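PDB 6XN2: xylosidase from Xanthomonas axonopodis pv. citri, which probably cleaves beta-linked xylose units from xylo-oligosaccharides such as xylotriose, as a calcium-containing glycoside hydrolase of family 43. Local coordinates for residues Ala28-Leu33 and Asp324-Gly329; Gly102-Val107 and Thr129-Pro134; Val236-Glu241 and Tyr268-Ser273. One frame throughout, in Å; residues are numbered along the deposited sequence.

Interaction 1. Residues Ala28-Leu33 and Asp324-Gly329; sequences ASLQAL and DSVLSG
Leu30, in the first turn of helix 29-36, and Val326, which opens a type I beta turn ending at Gly329, bring the two backbones to their closest approach, CA to CA 7.5 Å. Leu30 makes the direct contacts from the helix. Its CG lies anti to the backbone N (chi1 157°), which carries the isobutyl fork outward to meet the turn with both branches. CD2 comes 3.4 Å from Gly329 O and 3.6 Å from Gly329 C, so the methyl lies alongside the carbonyl bond. CD1 rests more loosely against the other end of the turn, 4.4 Å from Val326 CG2. Within the turn Gly329 N donates to Val326 O at 2.8 Å, and Gly329 closes it with a positive phi (78°), a conformation that favours glycine. Just before it, Val326 N donates to Asp324 OD1 at 3.1 Å in an Asx turn, the oxygen being met from above the carboxylate plane. Asp324 OD2 is occupied by Lys338 and Tyr356, while Leu30 and Leu33 both touch Val303. Methyl groups against a backbone carbonyl and a valine give dispersion and shape fit without directional bonds, so this surface contact between the N-terminal helix and the loop after strand 317-324 is probably modest in strength.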
# COMPACT_ATOMS: atom_id res chain seq x y z
N ALA A 28 -3.53 -27.90 9.51
CA ALA A 28 -4.23 -28.50 8.39
C ALA A 28 -5.23 -27.48 7.86
O ALA A 28 -5.68 -27.57 6.75
CB ALA A 28 -4.94 -29.77 8.78
N SER A 29 -5.55 -26.48 8.68
CA SER A 29 -6.45 -25.43 8.26
C SER A 29 -5.73 -24.55 7.26
O SER A 29 -6.33 -24.06 6.34
CB SER A 29 -6.89 -24.61 9.46
OG SER A 29 -8.11 -23.95 9.24
N LEU A 30 -4.42 -24.40 7.38
CA LEU A 30 -3.62 -23.66 6.45
C LEU A 30 -3.33 -24.49 5.23
O LEU A 30 -3.08 -23.96 4.17
CB LEU A 30 -2.33 -23.23 7.11
CG LEU A 30 -1.11 -22.90 6.27
CD1 LEU A 30 -1.22 -21.53 5.66
CD2 LEU A 30 0.09 -22.96 7.17
N GLN A 31 -3.38 -25.80 5.35
CA GLN A 31 -3.12 -26.54 4.15
C GLN A 31 -4.33 -26.49 3.28
O GLN A 31 -4.23 -26.40 2.11
CB GLN A 31 -2.70 -27.96 4.43
CG GLN A 31 -2.35 -28.75 3.18
CD GLN A 31 -1.29 -28.10 2.31
OE1 GLN A 31 -1.30 -28.29 1.13
NE2 GLN A 31 -0.37 -27.35 2.90
N ALA A 32 -5.52 -26.42 3.84
CA ALA A 32 -6.68 -26.26 3.04
C ALA A 32 -6.62 -24.98 2.26
O ALA A 32 -6.92 -24.97 1.12
CB ALA A 32 -7.91 -26.29 3.89
N LEU A 33 -6.22 -23.89 2.88
CA LEU A 33 -6.16 -22.63 2.17
C LEU A 33 -5.14 -22.65 1.06
O LEU A 33 -5.38 -22.13 0.02
CB LEU A 33 -5.92 -21.50 3.13
CG LEU A 33 -6.99 -21.36 4.21
CD1 LEU A 33 -6.64 -20.25 5.18
CD2 LEU A 33 -8.33 -21.12 3.61
N ASP A 324 0.12 -12.76 0.93
CA ASP A 324 -0.21 -13.53 2.12
C ASP A 324 1.01 -14.29 2.61
O ASP A 324 2.11 -14.15 2.06
CB ASP A 324 -1.40 -14.47 1.88
CG ASP A 324 -1.11 -15.60 0.89
OD1 ASP A 324 0.05 -16.00 0.67
OD2 ASP A 324 -2.10 -16.13 0.33
N SER A 325 0.82 -15.11 3.63
CA SER A 325 1.93 -15.79 4.27
C SER A 325 1.91 -17.30 4.05
O SER A 325 2.47 -18.05 4.84
CB SER A 325 1.92 -15.49 5.78
OG SER A 325 2.20 -14.13 6.02
N VAL A 326 1.28 -17.74 2.96
CA VAL A 326 1.11 -19.17 2.73
C VAL A 326 2.46 -19.82 2.41
O VAL A 326 2.79 -20.86 2.96
CB VAL A 326 0.10 -19.46 1.60
CG1 VAL A 326 0.13 -20.92 1.20
CG2 VAL A 326 -1.31 -19.07 2.06
N LEU A 327 3.23 -19.18 1.53
CA LEU A 327 4.54 -19.70 1.12
C LEU A 327 5.44 -20.00 2.31
O LEU A 327 6.16 -21.01 2.33
CB LEU A 327 5.22 -18.70 0.19
CG LEU A 327 6.65 -19.00 -0.28
CD1 LEU A 327 6.72 -20.28 -1.11
CD2 LEU A 327 7.18 -17.82 -1.09
N SER A 328 5.39 -19.13 3.32
CA SER A 328 6.23 -19.26 4.51
C SER A 328 5.62 -20.20 5.55
O SER A 328 6.19 -20.37 6.64
CB SER A 328 6.45 -17.90 5.14
OG SER A 328 5.25 -17.41 5.72
N GLY A 329 4.47 -20.78 5.24
CA GLY A 329 3.77 -21.63 6.19
C GLY A 329 2.99 -20.87 7.26
O GLY A 329 2.85 -21.34 8.39

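Interaction 2. Residues Gly102-Val107 and Thr129-Pro134; sequences GQVLHV and TYLYFP
Leu105 lays its CD2 methyl on one face of the Phe133 ring, 4.0 Å from the ring centroid and 23° off the normal, a CH-pi contact. The methyl is displaced toward the rim, and its closest ring atom is Phe133 CE1 at 3.7 Å. Phe133 CG lies between the backbone N and the carbonyl carbon (chi1 64°), which turns the ring toward strand 99-106, and the two side chains cross at about a right angle. Packing is easier toward Leu131, whose CD2 is 4.3 Å from Leu105 CD2 and 4.1 Å from Val104 CG2. The backbone at Val104 breaks the strand's alternation, so Val104 and Leu105, though consecutive, both point to the other strand. Such apolar layers join neighbouring blades of the five-bladed beta-propeller of family 43: strand 99-106 is the edge strand of one four-stranded antiparallel sheet, and strand 128-136 lies within the next. The segment axes, inclined at 65°, come no closer than 10.1 Å, a gap filled by side chains. Ala147 and Tyr63 add to the buried layer, touching Leu105 and Leu131 respectively. On the looser, outer side, Gln103 and His106 turn from Thr129-Pro134 and touch strand 85-91, with Gln103 exposed to solvent.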
# COMPACT_ATOMS: atom_id res chain seq x y z
N GLY A 102 16.23 -7.22 -9.61
CA GLY A 102 17.27 -7.00 -8.65
C GLY A 102 17.06 -5.96 -7.58
O GLY A 102 16.09 -5.32 -7.56
N GLN A 103 18.04 -5.84 -6.70
CA GLN A 103 17.96 -4.86 -5.60
C GLN A 103 18.20 -3.47 -6.15
O GLN A 103 19.14 -3.30 -6.90
CB GLN A 103 18.97 -5.18 -4.52
CG GLN A 103 18.73 -4.42 -3.26
CD GLN A 103 19.83 -4.70 -2.28
OE1 GLN A 103 19.83 -5.72 -1.62
NE2 GLN A 103 20.78 -3.80 -2.22
N VAL A 104 17.37 -2.52 -5.76
CA VAL A 104 17.51 -1.18 -6.29
C VAL A 104 17.77 -0.08 -5.29
O VAL A 104 18.04 1.01 -5.69
CB VAL A 104 16.31 -0.77 -7.16
CG1 VAL A 104 16.09 -1.76 -8.26
CG2 VAL A 104 15.07 -0.61 -6.35
N LEU A 105 17.68 -0.40 -4.02
CA LEU A 105 17.90 0.55 -2.96
C LEU A 105 18.10 -0.20 -1.68
O LEU A 105 17.39 -1.13 -1.41
CB LEU A 105 16.73 1.52 -2.80
CG LEU A 105 16.85 2.57 -1.72
CD1 LEU A 105 18.04 3.46 -1.93
CD2 LEU A 105 15.60 3.39 -1.56
N HIS A 106 19.08 0.23 -0.91
CA HIS A 106 19.38 -0.38 0.40
C HIS A 106 19.39 0.74 1.43
O HIS A 106 19.80 1.82 1.09
CB HIS A 106 20.70 -1.15 0.36
CG HIS A 106 20.90 -2.04 1.53
ND1 HIS A 106 21.35 -1.60 2.74
CD2 HIS A 106 20.75 -3.37 1.68
CE1 HIS A 106 21.41 -2.59 3.58
NE2 HIS A 106 21.06 -3.67 2.96
N VAL A 107 19.04 0.43 2.67
CA VAL A 107 18.97 1.41 3.79
C VAL A 107 20.33 2.03 4.10
O VAL A 107 20.37 3.13 4.57
CB VAL A 107 18.33 0.78 5.03
CG1 VAL A 107 19.24 -0.25 5.66
CG2 VAL A 107 17.90 1.83 6.04
N THR A 129 11.97 8.27 -12.63
CA THR A 129 11.15 7.39 -11.84
C THR A 129 11.52 7.66 -10.40
O THR A 129 12.65 7.76 -10.07
CB THR A 129 11.38 5.90 -12.14
OG1 THR A 129 11.18 5.65 -13.51
CG2 THR A 129 10.43 5.04 -11.35
N TYR A 130 10.52 7.81 -9.56
CA TYR A 130 10.73 8.09 -8.17
C TYR A 130 10.27 6.94 -7.31
O TYR A 130 9.23 6.48 -7.51
CB TYR A 130 10.01 9.36 -7.77
CG TYR A 130 10.43 10.55 -8.58
CD1 TYR A 130 9.84 10.84 -9.76
CD2 TYR A 130 11.43 11.36 -8.17
CE1 TYR A 130 10.22 11.92 -10.51
CE2 TYR A 130 11.82 12.44 -8.91
CZ TYR A 130 11.22 12.70 -10.08
OH TYR A 130 11.59 13.75 -10.82
N LEU A 131 11.09 6.51 -6.37
CA LEU A 131 10.73 5.45 -5.46
C LEU A 131 10.43 6.04 -4.10
O LEU A 131 11.28 6.56 -3.49
CB LEU A 131 11.83 4.40 -5.37
CG LEU A 131 11.59 3.15 -4.52
CD1 LEU A 131 10.40 2.40 -5.00
CD2 LEU A 131 12.77 2.24 -4.54
N TYR A 132 9.19 5.99 -3.68
CA TYR A 132 8.77 6.50 -2.39
C TYR A 132 8.75 5.38 -1.37
O TYR A 132 8.21 4.31 -1.64
CB TYR A 132 7.38 7.15 -2.48
CG TYR A 132 7.34 8.29 -3.45
CD1 TYR A 132 7.20 8.06 -4.81
CD2 TYR A 132 7.47 9.60 -3.00
CE1 TYR A 132 7.18 9.12 -5.71
CE2 TYR A 132 7.45 10.66 -3.89
CZ TYR A 132 7.31 10.41 -5.23
OH TYR A 132 7.29 11.46 -6.12
N PHE A 133 9.34 5.61 -0.20
CA PHE A 133 9.45 4.55 0.80
C PHE A 133 9.40 5.07 2.23
O PHE A 133 9.93 6.14 2.53
CB PHE A 133 10.74 3.75 0.59
CG PHE A 133 11.99 4.56 0.80
CD1 PHE A 133 12.48 5.38 -0.20
CD2 PHE A 133 12.68 4.50 2.01
CE1 PHE A 133 13.62 6.14 -0.01
CE2 PHE A 133 13.82 5.27 2.21
CZ PHE A 133 14.30 6.07 1.20
N PRO A 134 8.75 4.31 3.13
CA PRO A 134 8.78 4.63 4.55
C PRO A 134 9.96 3.93 5.23
O PRO A 134 10.24 2.75 4.97
CB PRO A 134 7.45 4.08 5.05
CG PRO A 134 7.22 2.85 4.18
CD PRO A 134 7.91 3.13 2.85

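Interaction 3. Residues Val236-Glu241 and Tyr268-Ser273; sequences VVILDE and YYLSYS
Ile238 drives its side chain between Leu270 and Tyr272, two residues on the same side of strand 267-273. The CB leaves the backbone toward the other strand and splits into two branches. CG2, the short one, lies anti to the backbone N and comes no nearer than 4.2 Å to Tyr272 OH. CG1 takes the place beside the backbone N, anti to the carbonyl carbon (chi1 -51°), and passes Leu270 CD2 at 4.1 Å. Because the chain then runs on extended (chi2 174°), CD1 is thrust deepest. At this tip the methyl meets Tyr272 CE2 at 3.6 Å and Tyr272 CZ at 3.8 Å, with Leu270 CD2 at 4.0 Å as a further neighbour.

Ile238 and Tyr272 approach from opposite directions, whereas Ile238 and Leu270 cross at about a right angle. Val236, two residues before Ile238, adds a second contact to the same leucine methyl: its CG1 is 4.0 Å from Leu270 CD2. That methyl is therefore touched by both Val236 and Ile238. The phenol is also tied at its polar end, since Tyr272 OH is hydrogen-bonded to Arg253 O, which helps hold the ring in position beside the isoleucine. Phe292 joins the apolar layer by touching both Val236 and Leu270.

Strand 234-239 borders strand 292-299 through backbone bonds of Val237 and Leu239 to Phe292, while strand 267-273 belongs to the blade of antiparallel strands 257-264, 267-273, 280-285 and 292-299. Alternate apolar residues of one blade's last strand packing on the second strand of the next is the blade-to-blade interface of the five-bladed beta-propeller of family 43.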
# COMPACT_ATOMS: atom_id res chain seq x y z
N VAL A 236 -7.67 12.62 5.03
CA VAL A 236 -8.66 12.06 4.12
C VAL A 236 -9.79 11.48 4.95
O VAL A 236 -9.56 10.62 5.80
CB VAL A 236 -8.09 10.96 3.23
CG1 VAL A 236 -9.18 10.40 2.33
CG2 VAL A 236 -6.90 11.47 2.41
N VAL A 237 -11.02 11.95 4.72
CA VAL A 237 -12.17 11.51 5.50
C VAL A 237 -12.93 10.39 4.80
O VAL A 237 -13.22 10.48 3.61
CB VAL A 237 -13.14 12.68 5.77
CG1 VAL A 237 -14.39 12.19 6.49
CG2 VAL A 237 -12.44 13.78 6.57
N ILE A 238 -13.24 9.34 5.55
CA ILE A 238 -14.06 8.25 5.03
C ILE A 238 -15.43 8.24 5.71
O ILE A 238 -15.51 8.17 6.94
CB ILE A 238 -13.39 6.88 5.21
CG1 ILE A 238 -11.96 6.89 4.67
CG2 ILE A 238 -14.21 5.80 4.52
CD1 ILE A 238 -11.20 5.60 4.96
N LEU A 239 -16.49 8.31 4.92
CA LEU A 239 -17.85 8.42 5.45
C LEU A 239 -18.62 7.11 5.33
O LEU A 239 -18.30 6.28 4.47
CB LEU A 239 -18.61 9.53 4.72
CG LEU A 239 -17.95 10.91 4.60
CD1 LEU A 239 -18.68 11.73 3.56
CD2 LEU A 239 -17.97 11.62 5.95
N ASP A 240 -19.63 6.93 6.18
CA ASP A 240 -20.50 5.77 6.07
C ASP A 240 -21.68 6.07 5.15
O ASP A 240 -21.72 7.11 4.49
CB ASP A 240 -21.00 5.31 7.45
CG ASP A 240 -21.84 6.35 8.18
OD1 ASP A 240 -22.33 7.32 7.57
OD2 ASP A 240 -22.03 6.18 9.40
N GLU A 241 -22.63 5.14 5.11
CA GLU A 241 -23.83 5.26 4.29
C GLU A 241 -24.61 6.55 4.56
O GLU A 241 -25.26 7.09 3.67
CB GLU A 241 -24.73 4.05 4.52
CG GLU A 241 -25.06 3.77 6.00
CD GLU A 241 -23.99 2.95 6.71
OE1 GLU A 241 -22.89 2.77 6.15
OE2 GLU A 241 -24.26 2.47 7.83
N TYR A 268 -12.86 8.53 -7.92
CA TYR A 268 -11.66 8.10 -7.23
C TYR A 268 -12.01 6.98 -6.28
O TYR A 268 -12.98 7.08 -5.54
CB TYR A 268 -11.01 9.26 -6.48
CG TYR A 268 -10.49 10.34 -7.41
CD1 TYR A 268 -11.32 11.38 -7.81
CD2 TYR A 268 -9.19 10.31 -7.88
CE1 TYR A 268 -10.85 12.37 -8.67
CE2 TYR A 268 -8.71 11.30 -8.74
CZ TYR A 268 -9.55 12.32 -9.12
OH TYR A 268 -9.07 13.30 -9.98
N TYR A 269 -11.23 5.91 -6.31
CA TYR A 269 -11.43 4.77 -5.42
C TYR A 269 -10.31 4.72 -4.40
O TYR A 269 -9.16 4.49 -4.77
CB TYR A 269 -11.46 3.45 -6.21
CG TYR A 269 -12.67 3.23 -7.09
CD1 TYR A 269 -12.84 3.96 -8.26
CD2 TYR A 269 -13.62 2.27 -6.77
CE1 TYR A 269 -13.95 3.75 -9.08
CE2 TYR A 269 -14.72 2.05 -7.58
CZ TYR A 269 -14.88 2.80 -8.73
OH TYR A 269 -15.98 2.59 -9.54
N LEU A 270 -10.63 4.97 -3.14
CA LEU A 270 -9.67 4.80 -2.06
C LEU A 270 -9.83 3.42 -1.46
O LEU A 270 -10.92 3.08 -1.00
CB LEU A 270 -9.87 5.86 -0.97
CG LEU A 270 -9.09 5.61 0.32
CD1 LEU A 270 -7.60 5.78 0.03
CD2 LEU A 270 -9.55 6.54 1.42
N SER A 271 -8.78 2.61 -1.47
CA SER A 271 -8.83 1.30 -0.84
C SER A 271 -7.70 1.19 0.19
O SER A 271 -6.70 1.89 0.10
CB SER A 271 -8.76 0.18 -1.88
OG SER A 271 -7.71 0.36 -2.82
N TYR A 272 -7.92 0.36 1.19
CA TYR A 272 -7.03 0.25 2.31
C TYR A 272 -7.24 -0.97 3.18
O TYR A 272 -8.23 -1.60 3.11
CB TYR A 272 -7.31 1.45 3.21
CG TYR A 272 -8.74 1.59 3.62
CD1 TYR A 272 -9.22 0.98 4.74
CD2 TYR A 272 -9.60 2.32 2.89
CE1 TYR A 272 -10.51 1.09 5.11
CE2 TYR A 272 -10.90 2.44 3.25
CZ TYR A 272 -11.35 1.82 4.38
OH TYR A 272 -12.63 1.94 4.74
N SER A 273 -6.30 -1.23 4.05
CA SER A 273 -6.38 -2.33 4.96
C SER A 273 -7.07 -1.91 6.24
O SER A 273 -6.92 -0.81 6.65
CB SER A 273 -5.00 -2.81 5.26
OG SER A 273 -4.96 -3.58 6.41

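How the interactions relate
Interactions 2 and 3 come in series along the chain, and both lie between the two segments of interaction 1. Their centres are about 27 Å apart on opposite sides of the chain's centre; the centre of interaction 1 lies about 29 and 30 Å from theirs. No two touch, nearest atoms being about 12 to 16 Å apart. Interactions 2 and 3 repeat one theme at different blade boundaries: the fourth strand of one blade, 99-106 or 234-239, packs on the second strand of the next, 128-136 or 267-273. Interaction 1 instead joins the N-terminal helix 29-36 to a loop late in the chain, before strand 336-342, at the surface.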